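Local coordinates for protein toll-like receptor 6, Variable lymphocyte receptor B (Mus musculus, PDB 3A79) that probably recognises diacylated bacterial lipopeptides together with Toll-like receptor 2, here as an extracellular domain fused to a hagfish variable lymphocyte receptor, at residues 229-235 with 259-265; 222-228 with 253-259. All blocks are in the same frame, centred on the assembly; numbering follows the deposited sequence.

Contact 1 (229-235 with 259-265); sequences KLNDENC and IETTWKC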
ATOM      1  N   LYS B 229      16.370 -19.834  21.023  1.00 53.90           N
ATOM      2  CA  LYS B 229      16.868 -20.145  19.685  1.00 47.53           C
ATOM      3  C   LYS B 229      16.823 -21.647  19.440  1.00 59.18           C
ATOM      4  O   LYS B 229      17.526 -22.407  20.103  1.00 60.70           O
ATOM      5  CB  LYS B 229      18.301 -19.647  19.532  1.00 40.19           C
ATOM      6  CG  LYS B 229      18.947 -19.935  18.188  1.00 53.88           C
ATOM      7  CD  LYS B 229      20.391 -19.439  18.204  1.00 69.20           C
ATOM      8  CE  LYS B 229      21.028 -19.387  16.824  1.00 75.26           C
ATOM      9  NZ  LYS B 229      22.156 -18.404  16.810  1.00 77.43           N
ATOM     10  N   LEU B 230      16.005 -22.073  18.482  1.00 58.56           N
ATOM     11  CA  LEU B 230      15.803 -23.496  18.232  1.00 55.02           C
ATOM     12  C   LEU B 230      15.994 -23.876  16.779  1.00 56.31           C
ATOM     13  O   LEU B 230      15.563 -23.161  15.880  1.00 69.12           O
ATOM     14  CB  LEU B 230      14.392 -23.907  18.644  1.00 51.46           C
ATOM     15  CG  LEU B 230      13.903 -23.359  19.976  1.00 60.54           C
ATOM     16  CD1 LEU B 230      12.387 -23.363  20.028  1.00 54.30           C
ATOM     17  CD2 LEU B 230      14.502 -24.177  21.104  1.00 72.76           C
ATOM     18  N   ASN B 231      16.650 -25.005  16.555  1.00 50.94           N
ATOM     19  CA  ASN B 231      16.486 -25.723  15.301  1.00 64.99           C
ATOM     20  C   ASN B 231      15.686 -26.994  15.570  1.00 61.58           C
ATOM     21  O   ASN B 231      14.953 -27.064  16.556  1.00 64.54           O
ATOM     22  CB  ASN B 231      17.828 -26.017  14.621  1.00 80.52           C
ATOM     23  CG  ASN B 231      18.932 -26.301  15.606  1.00 76.16           C
ATOM     24  OD1 ASN B 231      18.829 -27.222  16.409  1.00 78.43           O
ATOM     25  ND2 ASN B 231      20.005 -25.522  15.540  1.00 62.38           N
ATOM     26  N   ASP B 232      15.802 -27.992  14.707  1.00 54.29           N
ATOM     27  CA  ASP B 232      15.046 -29.220  14.933  1.00 67.94           C
ATOM     28  C   ASP B 232      15.751 -30.113  15.954  1.00 82.65           C
ATOM     29  O   ASP B 232      15.103 -30.882  16.670  1.00 84.07           O
ATOM     30  CB  ASP B 232      14.828 -29.964  13.622  1.00 74.93           C
ATOM     31  CG  ASP B 232      14.326 -29.053  12.520  1.00 83.21           C
ATOM     32  OD1 ASP B 232      13.379 -28.280  12.780  1.00 76.85           O
ATOM     33  OD2 ASP B 232      14.877 -29.109  11.401  1.00 87.73           O
ATOM     34  N   GLU B 233      17.076 -29.973  16.032  1.00 88.59           N
ATOM     35  CA  GLU B 233      17.922 -30.791  16.902  1.00 84.53           C
ATOM     36  C   GLU B 233      17.790 -30.489  18.400  1.00 82.46           C
ATOM     37  O   GLU B 233      18.159 -31.320  19.231  1.00 85.96           O
ATOM     38  CB  GLU B 233      19.391 -30.675  16.483  1.00 86.59           C
ATOM     39  CG  GLU B 233      19.722 -31.351  15.156  1.00104.11           C
ATOM     40  CD  GLU B 233      21.196 -31.744  15.045  1.00123.98           C
ATOM     41  OE1 GLU B 233      22.040 -31.074  15.678  1.00129.74           O
ATOM     42  OE2 GLU B 233      21.506 -32.725  14.329  1.00127.24           O
ATOM     43  N   ASN B 234      17.286 -29.304  18.742  1.00 71.14           N
ATOM     44  CA  ASN B 234      17.090 -28.930  20.144  1.00 66.28           C
ATOM     45  C   ASN B 234      15.662 -28.495  20.437  1.00 71.24           C
ATOM     46  O   ASN B 234      15.372 -27.995  21.529  1.00 61.01           O
ATOM     47  CB  ASN B 234      18.076 -27.843  20.590  1.00 62.43           C
ATOM     48  CG  ASN B 234      17.671 -26.447  20.122  1.00 68.13           C
ATOM     49  OD1 ASN B 234      17.133 -26.274  19.029  1.00 77.78           O
ATOM     50  ND2 ASN B 234      17.932 -25.448  20.953  1.00 56.32           N
ATOM     51  N   CYS B 235      14.780 -28.687  19.456  1.00 77.57           N
ATOM     52  CA  CYS B 235      13.358 -28.394  19.617  1.00 76.82           C
ATOM     53  C   CYS B 235      12.818 -29.089  20.860  1.00 74.42           C
ATOM     54  O   CYS B 235      12.217 -28.445  21.722  1.00 59.63           O
ATOM     55  CB  CYS B 235      12.554 -28.829  18.381  1.00 81.97           C
ATOM     56  SG  CYS B 235      10.855 -28.150  18.283  1.00 82.99           S
ATOM     57  N   ILE B 259      11.982 -15.595  20.048  1.00 60.05           N
ATOM     58  CA  ILE B 259      12.140 -16.973  19.581  1.00 63.21           C
ATOM     59  C   ILE B 259      12.544 -17.009  18.122  1.00 67.08           C
ATOM     60  O   ILE B 259      11.789 -16.583  17.258  1.00 80.61           O
ATOM     61  CB  ILE B 259      10.819 -17.755  19.655  1.00 58.70           C
ATOM     62  CG1 ILE B 259       9.937 -17.212  20.768  1.00 79.18           C
ATOM     63  CG2 ILE B 259      11.059 -19.234  19.821  1.00 33.58           C
ATOM     64  CD1 ILE B 259       9.164 -15.995  20.354  1.00 85.89           C
ATOM     65  N   GLU B 260      13.732 -17.520  17.842  1.00 55.12           N
ATOM     66  CA  GLU B 260      14.105 -17.824  16.476  1.00 53.82           C
ATOM     67  C   GLU B 260      14.010 -19.314  16.340  1.00 63.59           C
ATOM     68  O   GLU B 260      14.665 -20.043  17.078  1.00 73.40           O
ATOM     69  CB  GLU B 260      15.538 -17.412  16.193  1.00 63.53           C
ATOM     70  CG  GLU B 260      16.151 -18.225  15.076  1.00 70.18           C
ATOM     71  CD  GLU B 260      17.660 -18.178  15.082  1.00 82.86           C
ATOM     72  OE1 GLU B 260      18.286 -19.228  14.786  1.00 97.01           O
ATOM     73  OE2 GLU B 260      18.209 -17.096  15.391  1.00 75.42           O
ATOM     74  N   THR B 261      13.199 -19.782  15.404  1.00 65.99           N
ATOM     75  CA  THR B 261      12.889 -21.203  15.362  1.00 66.92           C
ATOM     76  C   THR B 261      12.581 -21.677  13.954  1.00 59.78           C
ATOM     77  O   THR B 261      12.181 -20.895  13.107  1.00 78.08           O
ATOM     78  CB  THR B 261      11.695 -21.537  16.303  1.00 51.80           C
ATOM     79  OG1 THR B 261      10.932 -22.602  15.748  1.00 52.30           O
ATOM     80  CG2 THR B 261      10.765 -20.356  16.435  1.00 57.40           C
ATOM     81  N   THR B 262      12.792 -22.959  13.704  1.00 51.49           N
ATOM     82  CA  THR B 262      12.280 -23.601  12.501  1.00 60.07           C
ATOM     83  C   THR B 262      10.766 -23.449  12.392  1.00 62.91           C
ATOM     84  O   THR B 262      10.090 -23.168  13.377  1.00 64.10           O
ATOM     85  CB  THR B 262      12.595 -25.105  12.522  1.00 62.90           C
ATOM     86  OG1 THR B 262      13.985 -25.286  12.265  1.00 72.87           O
ATOM     87  CG2 THR B 262      11.819 -25.839  11.452  1.00 72.11           C
ATOM     88  N   TRP B 263      10.224 -23.637  11.196  1.00 72.23           N
ATOM     89  CA  TRP B 263       8.782 -23.745  11.074  1.00 75.20           C
ATOM     90  C   TRP B 263       8.316 -25.079  11.663  1.00 71.79           C
ATOM     91  O   TRP B 263       7.366 -25.106  12.451  1.00 59.13           O
ATOM     92  CB  TRP B 263       8.290 -23.557   9.628  1.00 71.29           C
ATOM     93  CG  TRP B 263       6.785 -23.572   9.549  1.00 65.32           C
ATOM     94  CD1 TRP B 263       5.999 -24.436   8.830  1.00 61.46           C
ATOM     95  CD2 TRP B 263       5.887 -22.716  10.267  1.00 56.55           C
ATOM     96  NE1 TRP B 263       4.672 -24.158   9.048  1.00 57.70           N
ATOM     97  CE2 TRP B 263       4.575 -23.102   9.919  1.00 55.35           C
ATOM     98  CE3 TRP B 263       6.065 -21.658  11.173  1.00 44.96           C
ATOM     99  CZ2 TRP B 263       3.446 -22.461  10.434  1.00 49.94           C
ATOM    100  CZ3 TRP B 263       4.939 -21.024  11.687  1.00 41.40           C
ATOM    101  CH2 TRP B 263       3.648 -21.425  11.312  1.00 41.56           C
ATOM    102  N   LYS B 264       8.987 -26.172  11.291  1.00 77.06           N
ATOM    103  CA  LYS B 264       8.701 -27.499  11.862  1.00 74.37           C
ATOM    104  C   LYS B 264       8.559 -27.415  13.381  1.00 74.89           C
ATOM    105  O   LYS B 264       7.622 -27.971  13.968  1.00 72.20           O
ATOM    106  CB  LYS B 264       9.814 -28.496  11.497  1.00 62.75           C
ATOM    107  CG  LYS B 264       9.545 -29.960  11.837  1.00 65.54           C
ATOM    108  CD  LYS B 264      10.618 -30.868  11.215  1.00 72.48           C
ATOM    109  CE  LYS B 264      10.071 -32.244  10.770  1.00 82.97           C
ATOM    110  NZ  LYS B 264      10.328 -33.380  11.731  1.00 91.51           N
ATOM    111  N   CYS B 265       9.492 -26.701  14.007  1.00 69.50           N
ATOM    112  CA  CYS B 265       9.533 -26.598  15.453  1.00 64.58           C
ATOM    113  C   CYS B 265       8.430 -25.692  15.988  1.00 59.21           C
ATOM    114  O   CYS B 265       7.996 -25.836  17.127  1.00 58.48           O
ATOM    115  CB  CYS B 265      10.916 -26.125  15.927  1.00 57.36           C
ATOM    116  SG  CYS B 265      11.142 -26.186  17.738  1.00106.50           S
TER
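The backbone N of Leu230 donates to Glu260 O at 2.8 Å, an almost straight bond (173°), and the Leu230 carbonyl receives the CA-H of Thr261. Just before it, Lys229 and Glu260 extend their side chains alongside each other. Lys229 CE rests 3.4 Å from Glu260 OE1, whereas Lys229 NZ stays 4.4 Å from Glu260 OE2, too far for a salt bridge, though the charges probably still attract; Glu260 also touches glycan sugar.

Beyond the strand ends, Cys235 SG and Cys265 SG form a disulfide of 2.1 Å with a torsion of 97° about the S-S bond. Cys235 SG is anti to its backbone N (chi1 -165°), as is Cys265 SG, which brings the sulfurs together. Leu230 CD1 lies 3.8 Å from Cys265 SG, a greasy neighbour suited to a buried sulfur. Where the loop nears helix 263-273, Thr262 OG1 donates to Asp232 OD1 at 3.1 Å, reaching it from above the carboxylate plane. Replacing Asp232 by an alanine would probably cost the Thr262 hydroxyl this acceptor and leave the turn less firmly tied to its neighbour. Asn234 braces the turn: its OD1 accepts from Asn231 N and its ND2 donates to Lys229 O and also to Phe209 O.

Strand ends passing through loops into helices, stacked on the next turn and cross-linked here by a disulfide, belong to the leucine-rich-repeat solenoid of the Toll-like receptor 6 part.

Contact 2 (222-228 with 253-259); sequences HLQLSNI and NVTLQHI. With NAG (2-acetamido-2-deoxy-beta-D-glucopyranose), chain E; NAG (2-acetamido-2-deoxy-beta-D-glucopyranose), chain F.
Two successive leucine-rich-repeat strands of the Toll-like receptor 6 part, 222-228 and 253-257, run side by side, their directions 10° apart. The parallel pairing uses alternate residues of each strand: Leu223 N donates to Asn253 O at 2.9 Å, Thr255 N returns a bond to Leu223 O, and the pattern continues through Leu225 and Gln257 to Asn227.

On one face the side chains are polar. The His222 ring lies across Asn253, the ring and amide planes 74° apart, and gives its ND1 to Asn253 O in a weak bond of 3.3 Å. Gln224 lies alongside Thr255, its CG 3.4 Å from Thr255 CB; having CG anti to the backbone N (chi1 -160°) sets its aliphatic part against this neighbour. Asn253 ND2 is covalently linked to C1 of an N-acetylglucosamine; at the corner beyond, His258 CD2 lies 3.5 Å from C2 of another.

The opposite face is the solenoid interior, where Leu223 and Leu225 pack on helix 235-246 and Val254 and Leu256 on helix 263-273. In the LxLxxN pattern, Leu223 and Leu225 match the leucines, while Ile228 and Ile259 occupy the position where many repeats carry asparagine. Ile228 CD1 presses 3.7 Å from Leu256 CG, crossing it at about a right angle, and Ile228 CB meets Ile259 CG2 at 3.8 Å. Asn227, at the bend, turns its ND2 to the Phe203 carbonyl of the preceding strand.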
ATOM      1  N   HIS B 222       1.609 -16.664  35.080  1.00 68.52           N
ATOM      2  CA  HIS B 222       2.207 -16.288  33.816  1.00 64.55           C
ATOM      3  C   HIS B 222       3.637 -16.791  33.793  1.00 68.46           C
ATOM      4  O   HIS B 222       4.456 -16.433  34.639  1.00 71.04           O
ATOM      5  CB  HIS B 222       2.163 -14.765  33.666  1.00 76.18           C
ATOM      6  CG  HIS B 222       2.529 -14.267  32.301  1.00 85.87           C
ATOM      7  ND1 HIS B 222       2.091 -14.872  31.143  1.00 90.01           N
ATOM      8  CD2 HIS B 222       3.266 -13.200  31.911  1.00 79.06           C
ATOM      9  CE1 HIS B 222       2.557 -14.210  30.099  1.00 78.87           C
ATOM     10  NE2 HIS B 222       3.275 -13.193  30.538  1.00 72.74           N
ATOM     11  N   LEU B 223       3.916 -17.668  32.842  1.00 70.28           N
ATOM     12  CA  LEU B 223       5.275 -18.100  32.599  1.00 72.58           C
ATOM     13  C   LEU B 223       5.780 -17.257  31.461  1.00 77.30           C
ATOM     14  O   LEU B 223       5.045 -16.996  30.514  1.00 90.92           O
ATOM     15  CB  LEU B 223       5.311 -19.565  32.187  1.00 69.47           C
ATOM     16  CG  LEU B 223       6.692 -20.007  31.725  1.00 58.82           C
ATOM     17  CD1 LEU B 223       7.649 -20.038  32.915  1.00 56.37           C
ATOM     18  CD2 LEU B 223       6.579 -21.354  31.082  1.00 50.93           C
ATOM     19  N   GLN B 224       7.027 -16.822  31.537  1.00 71.80           N
ATOM     20  CA  GLN B 224       7.573 -16.038  30.444  1.00 65.91           C
ATOM     21  C   GLN B 224       9.040 -16.315  30.160  1.00 60.72           C
ATOM     22  O   GLN B 224       9.892 -16.163  31.039  1.00 55.81           O
ATOM     23  CB  GLN B 224       7.361 -14.565  30.711  1.00 68.38           C
ATOM     24  CG  GLN B 224       7.458 -13.758  29.461  1.00 79.60           C
ATOM     25  CD  GLN B 224       7.776 -12.333  29.755  1.00 75.68           C
ATOM     26  OE1 GLN B 224       7.341 -11.801  30.783  1.00 78.37           O
ATOM     27  NE2 GLN B 224       8.558 -11.699  28.871  1.00 57.93           N
ATOM     28  N   LEU B 225       9.321 -16.721  28.923  1.00 57.31           N
ATOM     29  CA  LEU B 225      10.671 -17.108  28.527  1.00 61.84           C
ATOM     30  C   LEU B 225      11.197 -16.147  27.482  1.00 60.79           C
ATOM     31  O   LEU B 225      10.472 -15.787  26.559  1.00 53.44           O
ATOM     32  CB  LEU B 225      10.710 -18.522  27.931  1.00 60.09           C
ATOM     33  CG  LEU B 225       9.852 -19.690  28.412  1.00 62.35           C
ATOM     34  CD1 LEU B 225      10.444 -20.966  27.865  1.00 52.03           C
ATOM     35  CD2 LEU B 225       9.763 -19.755  29.917  1.00 62.34           C
ATOM     36  N   SER B 226      12.469 -15.777  27.611  1.00 62.59           N
ATOM     37  CA  SER B 226      13.111 -14.838  26.698  1.00 62.37           C
ATOM     38  C   SER B 226      14.446 -15.360  26.160  1.00 70.04           C
ATOM     39  O   SER B 226      15.233 -15.941  26.900  1.00 72.28           O
ATOM     40  CB  SER B 226      13.322 -13.502  27.397  1.00 61.85           C
ATOM     41  OG  SER B 226      12.086 -12.963  27.841  1.00 74.98           O
ATOM     42  N   ASN B 227      14.690 -15.129  24.870  1.00 71.21           N
ATOM     43  CA  ASN B 227      15.894 -15.601  24.186  1.00 59.75           C
ATOM     44  C   ASN B 227      15.849 -17.108  23.920  1.00 70.75           C
ATOM     45  O   ASN B 227      16.578 -17.891  24.533  1.00 75.18           O
ATOM     46  CB  ASN B 227      17.166 -15.234  24.960  1.00 57.41           C
ATOM     47  CG  ASN B 227      17.318 -13.726  25.193  1.00 62.39           C
ATOM     48  OD1 ASN B 227      16.592 -12.902  24.625  1.00 54.85           O
ATOM     49  ND2 ASN B 227      18.277 -13.366  26.040  1.00 59.43           N
ATOM     50  N   ILE B 228      14.992 -17.507  22.990  1.00 65.97           N
ATOM     51  CA  ILE B 228      14.827 -18.909  22.649  1.00 54.92           C
ATOM     52  C   ILE B 228      15.245 -19.151  21.209  1.00 59.09           C
ATOM     53  O   ILE B 228      14.555 -18.729  20.281  1.00 60.36           O
ATOM     54  CB  ILE B 228      13.364 -19.321  22.796  1.00 44.63           C
ATOM     55  CG1 ILE B 228      12.819 -18.828  24.132  1.00 43.58           C
ATOM     56  CG2 ILE B 228      13.210 -20.844  22.645  1.00 44.71           C
ATOM     57  CD1 ILE B 228      11.326 -18.914  24.231  1.00 52.03           C
ATOM     58  N   ASN B 253      -1.000 -18.101  31.681  1.00 82.89           N
ATOM     59  CA  ASN B 253      -0.609 -17.513  30.421  1.00 77.06           C
ATOM     60  C   ASN B 253       0.843 -17.889  30.125  1.00 73.91           C
ATOM     61  O   ASN B 253       1.634 -18.117  31.036  1.00 71.51           O
ATOM     62  CB  ASN B 253      -0.794 -15.994  30.473  1.00 70.75           C
ATOM     63  CG  ASN B 253      -2.248 -15.579  30.727  1.00 83.54           C
ATOM     64  OD1 ASN B 253      -3.182 -16.316  30.401  1.00 78.94           O
ATOM     65  ND2 ASN B 253      -2.434 -14.382  31.304  1.00106.23           N
ATOM     66  N   VAL B 254       1.181 -17.986  28.846  1.00 70.75           N
ATOM     67  CA  VAL B 254       2.559 -18.221  28.435  1.00 62.64           C
ATOM     68  C   VAL B 254       3.013 -17.161  27.418  1.00 70.70           C
ATOM     69  O   VAL B 254       2.283 -16.804  26.485  1.00 66.64           O
ATOM     70  CB  VAL B 254       2.768 -19.658  27.897  1.00 54.15           C
ATOM     71  CG1 VAL B 254       4.111 -19.796  27.207  1.00 50.59           C
ATOM     72  CG2 VAL B 254       2.688 -20.644  29.026  1.00 56.68           C
ATOM     73  N   THR B 255       4.217 -16.641  27.625  1.00 64.61           N
ATOM     74  CA  THR B 255       4.782 -15.671  26.711  1.00 52.87           C
ATOM     75  C   THR B 255       6.186 -16.055  26.259  1.00 59.17           C
ATOM     76  O   THR B 255       7.096 -16.223  27.076  1.00 60.30           O
ATOM     77  CB  THR B 255       4.812 -14.302  27.340  1.00 60.27           C
ATOM     78  OG1 THR B 255       3.468 -13.875  27.572  1.00 81.86           O
ATOM     79  CG2 THR B 255       5.503 -13.313  26.424  1.00 57.97           C
ATOM     80  N   LEU B 256       6.338 -16.204  24.946  1.00 52.39           N
ATOM     81  CA  LEU B 256       7.626 -16.466  24.319  1.00 46.43           C
ATOM     82  C   LEU B 256       8.181 -15.168  23.698  1.00 49.99           C
ATOM     83  O   LEU B 256       7.509 -14.544  22.893  1.00 54.61           O
ATOM     84  CB  LEU B 256       7.448 -17.556  23.255  1.00 44.34           C
ATOM     85  CG  LEU B 256       7.644 -19.025  23.676  1.00 53.67           C
ATOM     86  CD1 LEU B 256       7.273 -19.271  25.133  1.00 42.55           C
ATOM     87  CD2 LEU B 256       6.920 -20.015  22.738  1.00 56.62           C
ATOM     88  N   GLN B 257       9.387 -14.753  24.083  1.00 53.61           N
ATOM     89  CA  GLN B 257      10.000 -13.520  23.555  1.00 51.10           C
ATOM     90  C   GLN B 257      11.310 -13.796  22.848  1.00 55.97           C
ATOM     91  O   GLN B 257      12.159 -14.523  23.357  1.00 63.07           O
ATOM     92  CB  GLN B 257      10.276 -12.519  24.667  1.00 54.69           C
ATOM     93  CG  GLN B 257       9.397 -11.307  24.663  1.00 69.42           C
ATOM     94  CD  GLN B 257       9.734 -10.369  25.806  1.00 84.46           C
ATOM     95  OE1 GLN B 257       8.940 -10.199  26.731  1.00 94.08           O
ATOM     96  NE2 GLN B 257      10.923  -9.761  25.755  1.00 78.70           N
ATOM     97  N   HIS B 258      11.481 -13.212  21.671  1.00 58.02           N
ATOM     98  CA  HIS B 258      12.706 -13.415  20.906  1.00 60.24           C
ATOM     99  C   HIS B 258      13.007 -14.866  20.487  1.00 64.09           C
ATOM    100  O   HIS B 258      14.155 -15.301  20.537  1.00 72.48           O
ATOM    101  CB  HIS B 258      13.867 -12.825  21.689  1.00 53.00           C
ATOM    102  CG  HIS B 258      13.537 -11.507  22.312  1.00 65.70           C
ATOM    103  ND1 HIS B 258      13.514 -11.310  23.676  1.00 70.68           N
ATOM    104  CD2 HIS B 258      13.174 -10.328  21.755  1.00 60.85           C
ATOM    105  CE1 HIS B 258      13.170 -10.061  23.933  1.00 53.45           C
ATOM    106  NE2 HIS B 258      12.959  -9.445  22.786  1.00 55.22           N
ATOM    107  N   ILE B 259      11.982 -15.595  20.048  1.00 60.05           N
ATOM    108  CA  ILE B 259      12.140 -16.973  19.581  1.00 63.21           C
ATOM    109  C   ILE B 259      12.544 -17.009  18.122  1.00 67.08           C
ATOM    110  O   ILE B 259      11.789 -16.583  17.258  1.00 80.61           O
ATOM    111  CB  ILE B 259      10.819 -17.755  19.655  1.00 58.70           C
ATOM    112  CG1 ILE B 259       9.937 -17.212  20.768  1.00 79.18           C
ATOM    113  CG2 ILE B 259      11.059 -19.234  19.821  1.00 33.58           C
ATOM    114  CD1 ILE B 259       9.164 -15.995  20.354  1.00 85.89           C
TER
HETATM  115  C1  NAG E   1      -3.830 -14.071  31.543  1.00 99.77           C
HETATM  116  C2  NAG E   1      -3.826 -13.210  32.821  1.00118.27           C
HETATM  117  C3  NAG E   1      -4.834 -12.057  32.924  1.00121.44           C
HETATM  118  C4  NAG E   1      -5.473 -11.605  31.618  1.00117.50           C
HETATM  119  C5  NAG E   1      -5.587 -12.707  30.583  1.00106.35           C
HETATM  120  C6  NAG E   1      -5.819 -12.009  29.258  1.00 99.26           C
HETATM  121  C7  NAG E   1      -4.622 -15.221  34.052  1.00102.68           C
HETATM  122  C8  NAG E   1      -5.993 -15.362  33.438  1.00 89.24           C
HETATM  123  N2  NAG E   1      -4.034 -14.022  34.016  1.00120.97           N
HETATM  124  O3  NAG E   1      -4.171 -10.946  33.491  1.00120.65           O
HETATM  125  O4  NAG E   1      -6.749 -11.047  31.881  1.00124.48           O
HETATM  126  O5  NAG E   1      -4.381 -13.418  30.421  1.00104.81           O
HETATM  127  O6  NAG E   1      -4.751 -11.102  29.063  1.00 93.54           O
HETATM  128  O7  NAG E   1      -4.064 -16.178  34.587  1.00 89.31           O
HETATM  129  C1  NAG F   1      14.438 -10.245  18.324  1.00 61.96           C
HETATM  130  C2  NAG F   1      15.115  -9.081  19.060  1.00 67.84           C
HETATM  131  C3  NAG F   1      16.632  -9.040  18.936  1.00 62.27           C
HETATM  132  C4  NAG F   1      17.296 -10.419  18.863  1.00 69.00           C
HETATM  133  C5  NAG F   1      16.480 -11.486  18.138  1.00 60.86           C
HETATM  134  C6  NAG F   1      17.086 -12.859  18.422  1.00 58.81           C
HETATM  135  C7  NAG F   1      13.904  -6.963  19.390  1.00 80.15           C
HETATM  136  C8  NAG F   1      12.777  -6.221  18.737  1.00 68.12           C
HETATM  137  N2  NAG F   1      14.602  -7.799  18.601  1.00 79.92           N
HETATM  138  O3  NAG F   1      17.117  -8.365  20.077  1.00 64.46           O
HETATM  139  O4  NAG F   1      18.566 -10.283  18.246  1.00 73.35           O
HETATM  140  O5  NAG F   1      15.119 -11.472  18.527  1.00 61.10           O
HETATM  141  O6  NAG F   1      16.378 -13.876  17.746  1.00 69.13           O
HETATM  142  O7  NAG F   1      14.126  -6.770  20.589  1.00 78.46           O

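How the contacts relate
The two contacts lie along one pair of neighbouring strands and the loops that leave them, their centres about 14 Å apart. Their segments alternate along the chain: 222-228, then 229-235, then 253-259 and 259-265, with Ile259 shared and helix 235-246 between the two strands in sequence. Contact 2 pairs strands 222-229 and 252-261, and contact 1 carries the same pairing past the strand ends into the starts of helices 235-246 and 263-273. A probable hydrogen bond from Glu260 N to Ile228 O, 2.8 Å long, joins them. Together they stack one solenoid turn on the next within the receptor part, with no other protein chain touching these segments.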